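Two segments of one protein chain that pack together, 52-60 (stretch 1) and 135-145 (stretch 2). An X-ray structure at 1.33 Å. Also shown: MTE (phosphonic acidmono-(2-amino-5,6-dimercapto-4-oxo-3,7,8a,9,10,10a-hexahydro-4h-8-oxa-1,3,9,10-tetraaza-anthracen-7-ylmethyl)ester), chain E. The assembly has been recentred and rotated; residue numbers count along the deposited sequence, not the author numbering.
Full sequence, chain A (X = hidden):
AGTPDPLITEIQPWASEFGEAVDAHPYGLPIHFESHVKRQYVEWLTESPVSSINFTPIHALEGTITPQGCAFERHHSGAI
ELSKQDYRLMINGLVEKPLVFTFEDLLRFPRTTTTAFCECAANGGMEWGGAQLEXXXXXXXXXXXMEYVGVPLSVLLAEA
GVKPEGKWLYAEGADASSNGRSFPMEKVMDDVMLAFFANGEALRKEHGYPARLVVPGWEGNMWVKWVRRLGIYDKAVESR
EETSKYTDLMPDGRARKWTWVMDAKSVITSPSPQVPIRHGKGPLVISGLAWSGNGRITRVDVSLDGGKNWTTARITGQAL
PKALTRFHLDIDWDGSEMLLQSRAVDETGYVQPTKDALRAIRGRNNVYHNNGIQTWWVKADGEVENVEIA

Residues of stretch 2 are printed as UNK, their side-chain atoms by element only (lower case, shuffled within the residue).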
ATOM      1  N   SER A  52     -21.067   6.149  11.621  1.00  7.43           N
ATOM      2  CA  SER A  52     -20.272   5.370  12.533  1.00  8.01           C
ATOM      3  C   SER A  52     -18.840   5.287  12.037  1.00  7.61           C
ATOM      4  O   SER A  52     -18.427   5.966  11.091  1.00  7.82           O
ATOM      5  CB  SER A  52     -20.911   3.981  12.714  1.00  9.35           C
ATOM      6  OG  SER A  52     -20.340   3.270  13.794  1.00 11.14           O
ATOM      7  N   ILE A  53     -18.102   4.445  12.750  1.00  7.78           N
ATOM      8  CA  ILE A  53     -16.658   4.353  12.696  1.00  8.48           C
ATOM      9  C   ILE A  53     -16.285   2.875  12.755  1.00  7.73           C
ATOM     10  O   ILE A  53     -16.923   2.087  13.458  1.00  8.42           O
ATOM     11  CB  ILE A  53     -16.054   5.091  13.929  1.00  9.35           C
ATOM     12  CG1 ILE A  53     -14.530   5.111  13.919  1.00  9.53           C
ATOM     13  CG2 ILE A  53     -16.580   4.533  15.286  1.00 10.35           C
ATOM     14  CD1 ILE A  53     -13.972   5.971  12.884  1.00 10.64           C
ATOM     15  N   ASN A  54     -15.204   2.502  12.065  1.00  7.05           N
ATOM     16  CA  ASN A  54     -14.529   1.243  12.359  1.00  7.48           C
ATOM     17  C   ASN A  54     -13.042   1.519  12.531  1.00  6.53           C
ATOM     18  O   ASN A  54     -12.630   2.683  12.460  1.00  7.78           O
ATOM     19  CB  ASN A  54     -14.883   0.142  11.356  1.00  7.22           C
ATOM     20  CG  ASN A  54     -14.362   0.400   9.959  1.00  6.84           C
ATOM     21  OD1 ASN A  54     -13.310   1.010   9.790  1.00  7.68           O
ATOM     22  ND2 ASN A  54     -15.061  -0.131   8.943  1.00  9.28           N
ATOM     23  N   PHE A  55     -12.255   0.487  12.832  1.00  6.23           N
ATOM     24  CA  PHE A  55     -10.923   0.706  13.365  1.00  6.35           C
ATOM     25  C   PHE A  55      -9.864  -0.073  12.595  1.00  6.03           C
ATOM     26  O   PHE A  55     -10.024  -1.266  12.362  1.00  6.19           O
ATOM     27  CB  PHE A  55     -10.897   0.269  14.839  1.00  6.74           C
ATOM     28  CG  PHE A  55     -11.790   1.078  15.722  1.00  7.02           C
ATOM     29  CD1 PHE A  55     -13.112   0.706  15.916  1.00  7.52           C
ATOM     30  CD2 PHE A  55     -11.324   2.234  16.321  1.00  6.99           C
ATOM     31  CE1 PHE A  55     -13.960   1.494  16.682  1.00  8.68           C
ATOM     32  CE2 PHE A  55     -12.162   2.996  17.116  1.00  8.82           C
ATOM     33  CZ  PHE A  55     -13.467   2.624  17.288  1.00  8.95           C
ATOM     34  N   THR A  56      -8.792   0.612  12.213  1.00  5.70           N
ATOM     35  CA  THR A  56      -7.661  -0.019  11.538  1.00  5.63           C
ATOM     36  C   THR A  56      -6.919  -0.948  12.506  1.00  5.70           C
ATOM     37  O   THR A  56      -6.712  -0.577  13.650  1.00  6.06           O
ATOM     38  CB  THR A  56      -6.642   1.065  11.096  1.00  6.29           C
ATOM     39  OG1 THR A  56      -7.307   2.057  10.312  1.00  6.04           O
ATOM     40  CG2 THR A  56      -5.470   0.484  10.332  1.00  6.68           C
ATOM     41  N   PRO A  57      -6.501  -2.142  12.047  1.00  5.45           N
ATOM     42  CA  PRO A  57      -5.784  -3.095  12.915  1.00  5.37           C
ATOM     43  C   PRO A  57      -4.326  -2.708  13.122  1.00  6.41           C
ATOM     44  O   PRO A  57      -3.439  -3.493  12.823  1.00  6.92           O
ATOM     45  CB  PRO A  57      -5.921  -4.418  12.159  1.00  6.09           C
ATOM     46  CG  PRO A  57      -5.971  -4.020  10.747  1.00  5.75           C
ATOM     47  CD  PRO A  57      -6.804  -2.751  10.734  1.00  5.29           C
ATOM     48  N   ILE A  58      -4.099  -1.536  13.716  1.00  6.65           N
ATOM     49  CA  ILE A  58      -2.743  -1.051  13.914  1.00  6.77           C
ATOM     50  C   ILE A  58      -1.904  -1.887  14.877  1.00  7.38           C
ATOM     51  O   ILE A  58      -0.719  -1.742  14.899  1.00  9.09           O
ATOM     52  CB  ILE A  58      -2.716   0.439  14.324  1.00  6.65           C
ATOM     53  CG1 ILE A  58      -3.452   0.687  15.647  1.00  7.92           C
ATOM     54  CG2 ILE A  58      -3.248   1.330  13.186  1.00  8.11           C
ATOM     55  CD1 ILE A  58      -3.113   2.008  16.287  1.00  9.87           C
ATOM     56  N   HIS A  59      -2.508  -2.740  15.696  1.00  6.55           N
ATOM     57  CA  HIS A  59      -1.733  -3.659  16.517  1.00  7.34           C
ATOM     58  C   HIS A  59      -0.901  -4.620  15.690  1.00  7.81           C
ATOM     59  O   HIS A  59       0.142  -5.059  16.131  1.00  8.50           O
ATOM     60  CB  HIS A  59      -2.670  -4.431  17.430  1.00  7.58           C
ATOM     61  CG  HIS A  59      -3.610  -5.334  16.704  1.00  6.96           C
ATOM     62  ND1 HIS A  59      -4.574  -4.851  15.851  1.00  7.64           N
ATOM     63  CD2 HIS A  59      -3.798  -6.676  16.780  1.00  7.90           C
ATOM     64  CE1 HIS A  59      -5.277  -5.858  15.377  1.00  7.31           C
ATOM     65  NE2 HIS A  59      -4.835  -6.980  15.929  1.00  7.39           N
ATOM     66  N   ALA A  60      -1.402  -4.993  14.517  1.00  7.34           N
ATOM     67  CA  ALA A  60      -0.815  -6.079  13.721  1.00  7.93           C
ATOM     68  C   ALA A  60       0.027  -5.593  12.565  1.00  8.24           C
ATOM     69  O   ALA A  60       0.767  -6.368  11.986  1.00  9.76           O
ATOM     70  CB  ALA A  60      -1.908  -7.005  13.200  1.00  8.99           C
ATOM     71  N   UNK A 135      -7.153  -2.555  23.537  1.00  7.30           N
ATOM     72  CA  UNK A 135      -6.406  -2.747  22.302  1.00  7.46           C
ATOM     73  C   UNK A 135      -6.174  -1.455  21.578  1.00  7.10           C
ATOM     74  O   UNK A 135      -7.110  -0.680  21.410  1.00  7.54           O
ATOM     75  N   UNK A 136      -4.961  -1.253  21.070  1.00  7.68           N
ATOM     76  CA  UNK A 136      -4.675  -0.043  20.325  1.00  8.08           C
ATOM     77  C   UNK A 136      -5.462   0.049  19.020  1.00  6.97           C
ATOM     78  O   UNK A 136      -5.691   1.153  18.542  1.00  7.38           O
ATOM     79  c   UNK A 136      -3.168   0.153  20.078  1.00  9.22           C
ATOM     80  s   UNK A 136      -2.383  -1.139  19.115  1.00 10.63           S
ATOM     81  N   UNK A 137      -5.921  -1.063  18.453  1.00  7.61           N
ATOM     82  CA  UNK A 137      -6.843  -0.965  17.319  1.00  7.42           C
ATOM     83  C   UNK A 137      -8.015  -0.060  17.700  1.00  6.76           C
ATOM     84  O   UNK A 137      -8.470   0.784  16.912  1.00  7.25           O
ATOM     85  c   UNK A 137      -8.588  -3.618  15.134  1.00  5.57           C
ATOM     86  o   UNK A 137      -8.262  -4.680  15.671  1.00  7.09           O
ATOM     87  c   UNK A 137      -8.445  -2.322  15.894  1.00  6.09           C
ATOM     88  c   UNK A 137      -7.372  -2.355  16.953  1.00  6.40           C
ATOM     89  n   UNK A 137      -9.064  -3.537  13.897  1.00  6.47           N
ATOM     90  N   UNK A 138      -8.508  -0.229  18.931  1.00  6.51           N
ATOM     91  CA  UNK A 138      -9.708   0.486  19.388  1.00  6.88           C
ATOM     92  C   UNK A 138      -9.398   1.885  19.905  1.00  6.20           C
ATOM     93  O   UNK A 138     -10.141   2.824  19.661  1.00  7.50           O
ATOM     94  c   UNK A 138      -9.979  -2.799  20.398  1.00  7.15           C
ATOM     95  c   UNK A 138     -11.936  -3.205  18.523  1.00  8.06           C
ATOM     96  c   UNK A 138     -10.726  -1.728  19.972  1.00  6.57           C
ATOM     97  o   UNK A 138     -11.403  -5.491  18.409  1.00 10.66           O
ATOM     98  c   UNK A 138     -11.705  -1.950  19.021  1.00  8.99           C
ATOM     99  c   UNK A 138     -10.442  -0.345  20.466  1.00  7.11           C
ATOM    100  c   UNK A 138     -11.178  -4.256  18.957  1.00  8.40           C
ATOM    101  c   UNK A 138     -10.182  -4.060  19.878  1.00  8.01           C
ATOM    102  N   UNK A 139      -8.323   2.019  20.671  1.00  6.80           N
ATOM    103  CA  UNK A 139      -8.040   3.291  21.310  1.00  7.10           C
ATOM    104  C   UNK A 139      -7.216   4.260  20.450  1.00  6.49           C
ATOM    105  O   UNK A 139      -7.197   5.457  20.737  1.00  7.60           O
ATOM    106  c   UNK A 139      -7.402   3.071  22.714  1.00  7.51           C
ATOM    107  o   UNK A 139      -6.273   2.199  22.642  1.00  8.73           O
ATOM    108  c   UNK A 139      -8.398   2.459  23.662  1.00  7.58           C
ATOM    109  N   UNK A 140      -6.595   3.770  19.358  1.00  6.12           N
ATOM    110  CA  UNK A 140      -5.813   4.602  18.458  1.00  6.68           C
ATOM    111  C   UNK A 140      -6.049   4.315  16.972  1.00  6.31           C
ATOM    112  O   UNK A 140      -5.401   4.935  16.142  1.00  6.73           O
ATOM    113  o   UNK A 140      -4.228   3.299  21.356  1.00  8.39           O
ATOM    114  c   UNK A 140      -4.040   4.509  21.346  1.00  8.08           C
ATOM    115  n   UNK A 140      -3.944   5.212  22.457  1.00 11.31           N
ATOM    116  c   UNK A 140      -4.313   4.503  18.794  1.00  7.69           C
ATOM    117  c   UNK A 140      -3.829   5.275  20.039  1.00  8.01           C
ATOM    118  N   UNK A 141      -6.932   3.378  16.641  1.00  6.35           N
ATOM    119  CA  UNK A 141      -7.036   2.905  15.272  1.00  5.80           C
ATOM    120  C   UNK A 141      -7.959   3.654  14.324  1.00  5.80           C
ATOM    121  O   UNK A 141      -8.167   3.204  13.214  1.00  6.99           O
ATOM    122  N   UNK A 142      -8.478   4.815  14.708  1.00  6.26           N
ATOM    123  CA  UNK A 142      -9.179   5.679  13.762  1.00  6.63           C
ATOM    124  C   UNK A 142      -8.129   6.516  13.009  1.00  6.03           C
ATOM    125  O   UNK A 142      -8.090   7.746  13.106  1.00  6.70           O
ATOM    126  c   UNK A 142     -13.019   6.528  17.400  1.00  9.69           C
ATOM    127  s   UNK A 142     -12.271   7.306  15.972  1.00  8.28           S
ATOM    128  c   UNK A 142     -10.203   6.607  14.436  1.00  6.71           C
ATOM    129  c   UNK A 142     -11.151   5.987  15.385  1.00  7.13           C
ATOM    130  N   UNK A 143      -7.272   5.835  12.245  1.00  6.04           N
ATOM    131  CA  UNK A 143      -6.212   6.471  11.529  1.00  5.97           C
ATOM    132  C   UNK A 143      -5.808   5.570  10.366  1.00  5.69           C
ATOM    133  O   UNK A 143      -5.847   4.343  10.462  1.00  6.40           O
ATOM    134  c   UNK A 143      -4.994   6.717  12.481  1.00  6.30           C
ATOM    135  c   UNK A 143      -3.977   7.661  11.861  1.00  7.33           C
ATOM    136  c   UNK A 143      -4.322   5.413  12.940  1.00  7.94           C
ATOM    137  c   UNK A 143      -3.081   8.303  12.910  1.00  7.86           C
ATOM    138  N   UNK A 144      -5.366   6.198   9.290  1.00  5.71           N
ATOM    139  CA  UNK A 144      -4.712   5.496   8.198  1.00  5.97           C
ATOM    140  C   UNK A 144      -3.693   6.427   7.551  1.00  5.88           C
ATOM    141  O   UNK A 144      -3.696   7.628   7.803  1.00  6.20           O
ATOM    142  n   UNK A 144      -6.232   6.811   5.687  1.00  6.38           N
ATOM    143  c   UNK A 144      -5.701   4.850   7.188  1.00  5.81           C
ATOM    144  c   UNK A 144      -6.644   5.762   6.480  1.00  5.93           C
ATOM    145  n   UNK A 144      -8.371   6.688   5.500  1.00  7.16           N
ATOM    146  c   UNK A 144      -7.296   7.357   5.123  1.00  5.83           C
ATOM    147  c   UNK A 144      -7.984   5.672   6.334  1.00  6.34           C
ATOM    148  N   UNK A 145      -2.806   5.857   6.744  1.00  6.18           N
ATOM    149  CA  UNK A 145      -1.688   6.581   6.166  1.00  5.59           C
ATOM    150  C   UNK A 145      -1.423   6.035   4.791  1.00  5.44           C
ATOM    151  O   UNK A 145      -1.071   4.897   4.639  1.00  7.07           O
ATOM    152  c   UNK A 145       0.736   7.265   6.679  1.00  7.72           C
ATOM    153  o   UNK A 145       1.725   6.745   6.114  1.00 10.77           O
ATOM    154  c   UNK A 145      -0.467   6.415   7.074  1.00  6.41           C
ATOM    155  n   UNK A 145       0.713   8.506   7.020  1.00  6.11           N
TER
HETATM  156  N1  MTE E 500     -16.773  12.885   3.790  1.00  1.84           N
HETATM  157  C2  MTE E 500     -18.068  12.734   3.537  1.00  1.98           C
HETATM  158  N2  MTE E 500     -18.551  13.159   2.349  1.00  2.25           N
HETATM  159  N3  MTE E 500     -18.906  12.149   4.414  1.00  1.71           N
HETATM  160  C4  MTE E 500     -18.490  11.688   5.629  1.00  1.99           C
HETATM  161  O4  MTE E 500     -19.327  11.148   6.381  1.00  2.29           O
HETATM  162  N5  MTE E 500     -16.551  11.505   7.212  1.00  2.13           N
HETATM  163  C6  MTE E 500     -15.369  12.266   7.543  1.00  2.15           C
HETATM  164  C7  MTE E 500     -14.321  12.327   6.443  1.00  0.97           C
HETATM  165  N8  MTE E 500     -14.931  12.712   5.197  1.00  0.67           N
HETATM  166  C9  MTE E 500     -17.095  11.847   5.987  1.00  1.89           C
HETATM  167  C10 MTE E 500     -16.239  12.495   4.986  1.00  2.16           C
HETATM  168  C1' MTE E 500     -14.702  11.802   8.826  1.00  1.65           C
HETATM  169  S1' MTE E 500     -15.447  12.210  10.357  1.00  2.47           S
HETATM  170  C2' MTE E 500     -13.512  11.157   8.820  1.00  1.29           C
HETATM  171  S2' MTE E 500     -12.661  10.791  10.268  1.00  2.44           S
HETATM  172  C3' MTE E 500     -12.884  10.779   7.495  1.00  1.67           C
HETATM  173  O3' MTE E 500     -13.705  11.054   6.348  1.00  1.77           O
HETATM  174  C4' MTE E 500     -12.606   9.288   7.460  1.00  2.01           C
HETATM  175  O4' MTE E 500     -11.935   8.952   6.238  1.00  2.04           O
HETATM  176  P   MTE E 500     -11.946   7.399   5.838  1.00  2.05           P
HETATM  177  O1P MTE E 500     -11.193   6.780   7.054  1.00  2.28           O
HETATM  178  O2P MTE E 500     -13.346   6.880   5.787  1.00  2.22           O
HETATM  179  O3P MTE E 500     -11.143   7.315   4.586  1.00  2.34           O

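Position 135 has backbone atoms alone, so it is glycine. Gly135 sits at the N-cap, right before the helix. Gly135 O accepts from the backbone N of position 138 at 2.9 Å. The distance from Gly135 O to the backbone N of position 139, also a donor to it, is 3.0 Å. Its phi/psi of 134/137 would jam a CB against the preceding carbonyl O, which by itself calls for glycine.

Position 136 carries one carbon, then one sulfur: cysteine. With chi1 in p, Cys136 SG lies 3.7 Å from His59 CB and 4.1 Å from Ile58 CG1, a small soft atom filling the space beside both.

Position 137 has three carbons in a chain, the third bearing one oxygen and one nitrogen, which leaves glutamine. The extended t, t chain brings the amide to stretch 1. Gln137 NE2 donates to Phe55 O at 2.9 Å, nearly straight at 163°, while Gln137 OE1 lies 3.2 Å from His59 CE1. The aliphatic part is used too: Gln137 CG is 3.7 Å from Phe55 CB.

Position 138 shows one carbon leading to a six-carbon ring with an oxygen: tyrosine. Its CA-to-CB bond points away, yet the ring still meets Phe55 obliquely, centroids 5.9 Å apart and planes at 59°. The backbone comes closer, with Tyr138 O 3.3 Å from Phe55 CE2.

Position 139 has a carbon carrying one oxygen and one carbon, the branched pattern of threonine. Thr139 points away and makes no contact with stretch 1.

Position 140 again has three carbons, the last with one oxygen and one nitrogen: glutamine. Gln140 meets stretch 1 through its base, CB lying 3.7 Å from Ile58 CD1.

Position 141 has no side-chain atoms and is glycine. An ideal CB would lie 2.7 Å from Thr56 O and 2.0 Å from Gln137 O, a clash with both stretches. The bare backbone lets Thr56 N donate to Gly141 O at 2.8 Å, where the CA atoms of Thr56 and Gly141 are 4.8 Å apart.

Position 142 is an unbranched run of two carbons, a sulfur and a carbon: methionine. Met142 CG packs 3.6 Å from Phe55 CE2, and Met142 SD reaches Ile53 CG1 at 3.8 Å.

Position 143 has four carbons forked at the first, one arm two carbons long: isoleucine. Its CG2 is 4.2 Å from Ile58 CG2, and its carbonyl does the polar work, Thr56 OG1 donating to Ile143 O at 2.7 Å.

Position 144 has one carbon and a five-membered ring with two nitrogens: histidine. His144 barely touches stretch 1; its NE2 instead donates to MTE O3P at 3.0 Å.

Position 145 has two carbons, the second with one oxygen and one nitrogen: asparagine. Asn145 is out of reach.

The contact, burying 669 Å², joins a loop to a short helix and the turn after it. Three hydrogen bonds, all involving Phe55 or Thr56, fix the register, and each uses a backbone carbonyl as acceptor. Around them, Phe55, Ile53 and Ile58 supply apolar packing, and glycine at 141 permits the close backbone approach.

Stretch 2 (135-145) GCQYTQGMIHN
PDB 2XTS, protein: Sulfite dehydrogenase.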